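Local atomic coordinates of Lin0012 protein (Listeria innocua, PDB entry 3K17), a protein that probably transfers a phosphate from ATP to phosphomevalonate, a step of the mevalonate pathway to isopentenyl diphosphate, as a member of the GHMP kinase family. Residues A165-I173 against P348-I356; P213-G221 against W339-F349. All coordinates share one frame; numbering follows the deposited sequence.

Contact 1: A165-I173 against P348-I356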
# COMPACT_ATOMS: atom_id res chain seq x y z
N ALA A 165 -32.81 16.77 12.91
CA ALA A 165 -33.86 17.75 13.18
C ALA A 165 -34.47 17.60 14.57
O ALA A 165 -34.62 18.57 15.32
CB ALA A 165 -34.96 17.64 12.12
N SER A 166 -34.82 16.36 14.91
CA SER A 166 -35.42 16.06 16.19
C SER A 166 -34.50 16.40 17.35
O SER A 166 -34.95 16.98 18.34
CB SER A 166 -35.83 14.59 16.24
OG SER A 166 -36.37 14.26 17.51
N CYS A 167 -33.22 16.04 17.25
CA CYS A 167 -32.26 16.34 18.32
C CYS A 167 -32.06 17.85 18.48
O CYS A 167 -31.92 18.35 19.59
CB CYS A 167 -30.92 15.66 18.02
SG CYS A 167 -31.02 13.85 18.04
N MSE A 168 -32.04 18.56 17.36
CA MSE A 168 -31.85 20.01 17.36
C MSE A 168 -33.05 20.79 17.90
O MSE A 168 -32.90 21.68 18.73
CB MSE A 168 -31.54 20.46 15.93
CG MSE A 168 -31.40 21.96 15.73
SE MSE A 168 -29.80 22.66 16.55
CE MSE A 168 -28.52 22.06 15.21
N TYR A 169 -34.25 20.43 17.44
CA TYR A 169 -35.49 21.12 17.82
C TYR A 169 -36.16 20.67 19.10
O TYR A 169 -36.87 21.45 19.74
CB TYR A 169 -36.50 21.03 16.67
CG TYR A 169 -36.19 21.94 15.51
CD1 TYR A 169 -35.01 21.79 14.78
CD2 TYR A 169 -37.04 22.99 15.17
CE1 TYR A 169 -34.68 22.67 13.75
CE2 TYR A 169 -36.73 23.87 14.15
CZ TYR A 169 -35.55 23.71 13.44
OH TYR A 169 -35.22 24.60 12.45
N GLY A 170 -35.94 19.42 19.50
CA GLY A 170 -36.59 18.92 20.71
C GLY A 170 -38.09 18.74 20.46
O GLY A 170 -38.56 18.90 19.33
N GLY A 171 -38.83 18.41 21.51
CA GLY A 171 -40.26 18.21 21.37
C GLY A 171 -40.68 17.24 20.29
O GLY A 171 -39.95 16.30 19.96
N TRP A 172 -41.87 17.47 19.74
CA TRP A 172 -42.43 16.65 18.68
C TRP A 172 -42.41 17.44 17.39
O TRP A 172 -42.76 18.63 17.37
CB TRP A 172 -43.89 16.28 19.01
CG TRP A 172 -44.06 15.35 20.18
CD1 TRP A 172 -43.84 15.64 21.50
CD2 TRP A 172 -44.43 13.97 20.12
NE1 TRP A 172 -44.05 14.52 22.26
CE2 TRP A 172 -44.41 13.48 21.45
CE3 TRP A 172 -44.78 13.09 19.08
CZ2 TRP A 172 -44.72 12.15 21.76
CZ3 TRP A 172 -45.09 11.77 19.39
CH2 TRP A 172 -45.05 11.31 20.72
N ILE A 173 -42.01 16.80 16.29
CA ILE A 173 -41.95 17.49 15.01
C ILE A 173 -42.40 16.67 13.81
O ILE A 173 -42.40 15.43 13.83
CB ILE A 173 -40.52 17.98 14.66
CG1 ILE A 173 -39.59 16.77 14.52
CG2 ILE A 173 -40.01 18.94 15.72
CD1 ILE A 173 -38.24 17.08 13.87
N PRO A 348 -38.80 4.79 30.66
CA PRO A 348 -39.69 5.87 31.11
C PRO A 348 -39.51 7.10 30.21
O PRO A 348 -38.40 7.59 30.03
CB PRO A 348 -39.25 6.10 32.55
CG PRO A 348 -38.95 4.67 33.00
CD PRO A 348 -38.21 4.08 31.81
N PHE A 349 -40.62 7.60 29.67
CA PHE A 349 -40.57 8.70 28.73
C PHE A 349 -41.33 9.98 29.05
O PHE A 349 -42.38 9.97 29.67
CB PHE A 349 -41.05 8.19 27.36
CG PHE A 349 -41.32 9.28 26.34
CD1 PHE A 349 -40.35 9.62 25.40
CD2 PHE A 349 -42.53 9.98 26.33
CE1 PHE A 349 -40.58 10.63 24.47
CE2 PHE A 349 -42.77 10.99 25.40
CZ PHE A 349 -41.80 11.32 24.46
N HIS A 350 -40.75 11.09 28.61
CA HIS A 350 -41.36 12.41 28.64
C HIS A 350 -40.55 13.18 27.60
O HIS A 350 -39.34 12.95 27.43
CB HIS A 350 -41.43 13.08 30.04
CG HIS A 350 -40.12 13.29 30.74
ND1 HIS A 350 -39.60 12.38 31.63
CD2 HIS A 350 -39.28 14.35 30.76
CE1 HIS A 350 -38.50 12.87 32.17
NE2 HIS A 350 -38.28 14.07 31.66
N THR A 351 -41.24 14.02 26.83
CA THR A 351 -40.62 14.77 25.75
C THR A 351 -39.28 15.42 26.06
O THR A 351 -39.16 16.16 27.02
CB THR A 351 -41.59 15.84 25.22
OG1 THR A 351 -42.88 15.24 25.03
CG2 THR A 351 -41.10 16.38 23.88
N GLY A 352 -38.28 15.14 25.23
CA GLY A 352 -36.96 15.73 25.44
C GLY A 352 -36.88 17.18 24.96
O GLY A 352 -37.56 17.56 24.01
N ARG A 353 -36.05 17.98 25.62
CA ARG A 353 -35.86 19.38 25.24
C ARG A 353 -34.39 19.75 25.36
O ARG A 353 -33.71 19.35 26.30
CB ARG A 353 -36.65 20.31 26.17
CG ARG A 353 -38.10 19.93 26.39
CD ARG A 353 -38.96 20.16 25.16
NE ARG A 353 -40.38 20.12 25.52
CZ ARG A 353 -41.37 20.23 24.64
NH1 ARG A 353 -41.10 20.39 23.35
NH2 ARG A 353 -42.63 20.19 25.06
N VAL A 354 -33.90 20.53 24.40
CA VAL A 354 -32.52 20.99 24.41
C VAL A 354 -32.33 21.93 25.60
O VAL A 354 -33.15 22.82 25.84
CB VAL A 354 -32.17 21.74 23.11
CG1 VAL A 354 -30.76 22.32 23.21
CG2 VAL A 354 -32.26 20.78 21.92
N GLN A 355 -31.26 21.72 26.36
CA GLN A 355 -30.96 22.54 27.52
C GLN A 355 -29.53 23.06 27.39
O GLN A 355 -28.57 22.29 27.45
CB GLN A 355 -31.11 21.71 28.80
CG GLN A 355 -32.51 21.17 29.02
CD GLN A 355 -32.54 19.95 29.92
OE1 GLN A 355 -32.99 18.88 29.51
NE2 GLN A 355 -32.07 20.11 31.15
N ILE A 356 -29.41 24.38 27.22
CA ILE A 356 -28.11 25.03 27.08
C ILE A 356 -27.92 26.03 28.21
O ILE A 356 -28.60 27.05 28.26
CB ILE A 356 -28.00 25.78 25.74
CG1 ILE A 356 -28.10 24.78 24.59
CG2 ILE A 356 -26.69 26.55 25.67
CD1 ILE A 356 -28.04 25.42 23.23
O HOH W 1 -35.62 21.61 22.55

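Contact 2: P213-G221 against W339-F349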
# COMPACT_ATOMS: atom_id res chain seq x y z
N PRO A 213 -52.71 10.74 24.31
CA PRO A 213 -52.51 9.32 24.63
C PRO A 213 -51.10 9.09 25.17
O PRO A 213 -50.13 9.62 24.63
CB PRO A 213 -52.72 8.63 23.28
CG PRO A 213 -53.69 9.54 22.58
CD PRO A 213 -53.16 10.91 22.92
N THR A 214 -50.98 8.30 26.23
CA THR A 214 -49.68 8.02 26.84
C THR A 214 -48.73 7.36 25.82
O THR A 214 -49.10 6.41 25.14
CB THR A 214 -49.80 7.07 28.06
OG1 THR A 214 -50.64 7.67 29.05
CG2 THR A 214 -48.42 6.80 28.68
N PHE A 215 -47.51 7.87 25.75
CA PHE A 215 -46.49 7.34 24.83
C PHE A 215 -45.56 6.41 25.61
O PHE A 215 -44.96 6.80 26.61
CB PHE A 215 -45.69 8.49 24.23
CG PHE A 215 -44.77 8.08 23.11
CD1 PHE A 215 -45.28 7.61 21.91
CD2 PHE A 215 -43.39 8.22 23.24
CE1 PHE A 215 -44.44 7.30 20.85
CE2 PHE A 215 -42.53 7.91 22.18
CZ PHE A 215 -43.05 7.45 20.99
N SER A 216 -45.42 5.17 25.14
CA SER A 216 -44.55 4.20 25.80
C SER A 216 -43.36 3.80 24.92
O SER A 216 -43.52 3.60 23.72
CB SER A 216 -45.35 2.96 26.19
OG SER A 216 -46.32 3.26 27.18
N VAL A 217 -42.19 3.70 25.54
CA VAL A 217 -40.97 3.32 24.82
C VAL A 217 -40.42 2.00 25.36
O VAL A 217 -40.23 1.84 26.56
CB VAL A 217 -39.87 4.41 24.95
CG1 VAL A 217 -38.63 4.02 24.15
CG2 VAL A 217 -40.42 5.75 24.46
N GLY A 218 -40.18 1.04 24.46
CA GLY A 218 -39.65 -0.25 24.88
C GLY A 218 -38.45 -0.69 24.06
O GLY A 218 -38.53 -0.82 22.85
N TRP A 219 -37.32 -0.93 24.73
CA TRP A 219 -36.09 -1.36 24.07
C TRP A 219 -36.07 -2.88 23.93
O TRP A 219 -36.19 -3.60 24.92
CB TRP A 219 -34.87 -0.90 24.86
CG TRP A 219 -33.56 -1.24 24.22
CD1 TRP A 219 -33.17 -0.94 22.95
CD2 TRP A 219 -32.44 -1.87 24.85
NE1 TRP A 219 -31.87 -1.33 22.75
CE2 TRP A 219 -31.39 -1.91 23.90
CE3 TRP A 219 -32.20 -2.39 26.14
CZ2 TRP A 219 -30.13 -2.45 24.19
CZ3 TRP A 219 -30.94 -2.94 26.42
CH2 TRP A 219 -29.92 -2.96 25.45
N THR A 220 -35.92 -3.37 22.71
CA THR A 220 -35.92 -4.81 22.46
C THR A 220 -34.62 -5.48 22.86
O THR A 220 -34.51 -6.70 22.80
CB THR A 220 -36.19 -5.12 20.98
OG1 THR A 220 -35.10 -4.63 20.20
CG2 THR A 220 -37.48 -4.48 20.52
N GLY A 221 -33.63 -4.68 23.24
CA GLY A 221 -32.34 -5.22 23.66
C GLY A 221 -31.55 -5.84 22.53
O GLY A 221 -30.65 -6.66 22.75
N TRP A 339 -44.79 -6.15 28.21
CA TRP A 339 -43.51 -6.01 27.51
C TRP A 339 -42.37 -6.59 28.35
O TRP A 339 -41.55 -7.35 27.86
CB TRP A 339 -43.18 -4.54 27.23
CG TRP A 339 -43.95 -3.87 26.12
CD1 TRP A 339 -44.84 -4.45 25.27
CD2 TRP A 339 -43.86 -2.49 25.73
NE1 TRP A 339 -45.30 -3.52 24.36
CE2 TRP A 339 -44.71 -2.31 24.62
CE3 TRP A 339 -43.13 -1.40 26.21
CZ2 TRP A 339 -44.86 -1.08 23.98
CZ3 TRP A 339 -43.27 -0.17 25.57
CH2 TRP A 339 -44.13 -0.02 24.47
N GLU A 340 -42.33 -6.20 29.63
CA GLU A 340 -41.27 -6.63 30.52
C GLU A 340 -41.16 -8.13 30.73
O GLU A 340 -40.06 -8.65 30.92
CB GLU A 340 -41.39 -5.93 31.87
CG GLU A 340 -41.28 -4.42 31.77
CD GLU A 340 -41.33 -3.75 33.13
OE1 GLU A 340 -42.21 -4.11 33.94
OE2 GLU A 340 -40.50 -2.86 33.38
N LYS A 341 -42.29 -8.84 30.70
CA LYS A 341 -42.25 -10.28 30.87
C LYS A 341 -41.65 -10.90 29.61
O LYS A 341 -41.24 -12.07 29.61
CB LYS A 341 -43.66 -10.83 31.09
CG LYS A 341 -44.30 -10.39 32.39
CD LYS A 341 -45.69 -11.01 32.57
CE LYS A 341 -46.62 -10.64 31.41
NZ LYS A 341 -48.01 -11.16 31.59
N LEU A 342 -41.59 -10.12 28.54
CA LEU A 342 -41.04 -10.60 27.29
C LEU A 342 -39.55 -10.28 27.17
O LEU A 342 -38.90 -10.65 26.20
CB LEU A 342 -41.80 -9.99 26.11
CG LEU A 342 -43.29 -10.35 26.04
CD1 LEU A 342 -43.99 -9.55 24.93
CD2 LEU A 342 -43.43 -11.85 25.79
N GLY A 343 -39.00 -9.58 28.17
CA GLY A 343 -37.59 -9.23 28.14
C GLY A 343 -37.30 -7.83 27.60
O GLY A 343 -36.14 -7.42 27.51
N ILE A 344 -38.36 -7.12 27.23
CA ILE A 344 -38.24 -5.76 26.71
C ILE A 344 -37.99 -4.80 27.87
O ILE A 344 -38.62 -4.91 28.92
CB ILE A 344 -39.55 -5.35 25.97
CG1 ILE A 344 -39.69 -6.16 24.68
CG2 ILE A 344 -39.55 -3.84 25.69
CD1 ILE A 344 -41.12 -6.24 24.16
N LYS A 345 -37.04 -3.87 27.71
CA LYS A 345 -36.76 -2.92 28.77
C LYS A 345 -37.56 -1.64 28.56
O LYS A 345 -37.44 -0.98 27.52
CB LYS A 345 -35.27 -2.56 28.84
CG LYS A 345 -34.97 -1.54 29.93
CD LYS A 345 -33.48 -1.21 30.07
CE LYS A 345 -32.69 -2.40 30.60
NZ LYS A 345 -33.37 -2.98 31.81
N HIS A 346 -38.37 -1.29 29.55
CA HIS A 346 -39.18 -0.08 29.50
C HIS A 346 -38.26 1.13 29.69
O HIS A 346 -37.40 1.12 30.56
CB HIS A 346 -40.23 -0.12 30.61
CG HIS A 346 -41.05 1.12 30.74
ND1 HIS A 346 -41.65 1.73 29.65
CD2 HIS A 346 -41.44 1.83 31.83
CE1 HIS A 346 -42.38 2.75 30.07
NE2 HIS A 346 -42.27 2.83 31.39
N LEU A 347 -38.43 2.15 28.86
CA LEU A 347 -37.64 3.37 29.02
C LEU A 347 -38.60 4.52 29.36
O LEU A 347 -39.18 5.14 28.46
CB LEU A 347 -36.85 3.68 27.73
CG LEU A 347 -35.85 2.62 27.23
CD1 LEU A 347 -35.07 3.17 26.03
CD2 LEU A 347 -34.89 2.25 28.34
N PRO A 348 -38.80 4.79 30.66
CA PRO A 348 -39.69 5.87 31.11
C PRO A 348 -39.51 7.10 30.21
O PRO A 348 -38.40 7.59 30.03
CB PRO A 348 -39.25 6.10 32.55
CG PRO A 348 -38.95 4.67 33.00
CD PRO A 348 -38.21 4.08 31.81
N PHE A 349 -40.62 7.60 29.67
CA PHE A 349 -40.57 8.70 28.73
C PHE A 349 -41.33 9.98 29.05
O PHE A 349 -42.38 9.97 29.67
CB PHE A 349 -41.05 8.19 27.36
CG PHE A 349 -41.32 9.28 26.34
CD1 PHE A 349 -40.35 9.62 25.40
CD2 PHE A 349 -42.53 9.98 26.33
CE1 PHE A 349 -40.58 10.63 24.47
CE2 PHE A 349 -42.77 10.99 25.40
CZ PHE A 349 -41.80 11.32 24.46
O HOH W 2 -41.95 4.90 28.01

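Contact 1: A165-I173 against P348-I356
The hydroxyl OG1 of T351 is held from two directions: the indole NE1 of W172 donates a hydrogen bond to it (NE1 to OG1 3.1 Å), and E210 OE1 forms a second one. The contact belongs to the N-terminal half of the GHMP kinase fold, where the chain, coming back after its C-terminal half, is laid over the end of helix 162-169 and the turn into strand 172-176. OG1 lies almost in the plane of the indole, at its edge, so the bond helps to set the ring's rotation. Threonine suits the site because its two branches do different work: with chi1 at -47° OG1 is turned to the tryptophan, whereas CG2, anti to the backbone nitrogen, presses on G171 CA at a tight 3.2 Å.

Glycines make this closeness possible. G170, with positive phi, ends the helix, and G171, also at positive phi, lets R353 NH1 come within 3.1 Å of its own CA. The guanidinium in turn lies over T351 CG2, which faces the centre of its plane. The two backbones are also joined directly, G171 N donating to G352 O (2.9 Å). Further along, the phenyl of F349 meets the indole slantwise, its CZ 4.1 Å from W172 CZ2, while strand 29-35 touches both rings through T33.

At the helix end a bridging water accepts from V354 N and donates to Y169 O, serving a carbonyl of the last helical turn. Beside it the small, branched V354 fits against the backbone: with CG1 anti to the backbone nitrogen (chi1 175°), CG2 falls beside that nitrogen and rests against two successive helix carbonyls, 3.4 Å from both C167 O and M168 O.

Contact 2: P213-G221 against W339-F349
V217 O receives the backbone N-H of L347 (N to O 2.9 Å) and, weakly, ND1 of H346. From there strand 214-219 and strand 345-346 run antiparallel at the edge of the four-stranded sheet in the C-terminal half of the GHMP kinase fold. W219 and K345 form the hydrogen-bonded pair, W219 N reaching K345 O at 2.8 Å and K345 N returning to W219 O. G218 and H346 are the adjacent non-hydrogen-bonded pair.

Packing is close over G218. Lacking a side chain, this glycine lets the benzo end of the W339 indole come up to the strand, CZ3 being 3.5 Å from G218 N, and leaves I344 CG2 3.7 Å from G218 CA. CH2 of the same ring reaches S216 CB, where the small serine leaves room for it, and L300 O takes the NE1 hydrogen of W339. Away from the bridges, F215 and F349 make a T-shaped stack: CG of F215 is anti to the backbone nitrogen (chi1 -171°), which carries the ring out to F349, and its edge, led by CD2, points into the F349 face, with centroids 4.8 Å apart and planes at 67°. V217 CG2 lies 3.8 Å from F349 CB, and its sister branch CG1 meets L347. Past the last direct bond a water accepts from V217 N and donates to L347 O, continuing the link between the backbones.

The K345 side is looser. Of its side chain, CB meets the W219 ring edge; the rest of this long, partly exposed chain bends away toward D109 and Q110.

G343 closes helix 329-341 in a Schellman motif, turning the chain into the edge strand. That helix and helix 295-306 pack on the side of W339 and I344; strand 321-326 pairs with the other edge of 214-219, and Y115 meets W219 and L347.

The centres of the two contacts lie about 19 Å apart, and contact 2 is nested along the chain inside the loop that contact 1 closes: 165-173 comes first, then 213-221, then 339-349, which runs on into 348-356 through the shared P348 and F349. Contact 2 belongs to the four-stranded sheet of the C-terminal half, contact 1 to the helix end and large mixed sheet of the N-terminal half. The two meet where W172 CH2 approaches F215 CD1 at 3.9 Å, so that F215 has W172 and F349 as aromatic neighbours. The chain's last part thus spans both halves, joining them before strand 355-357 pairs with strand 7-18.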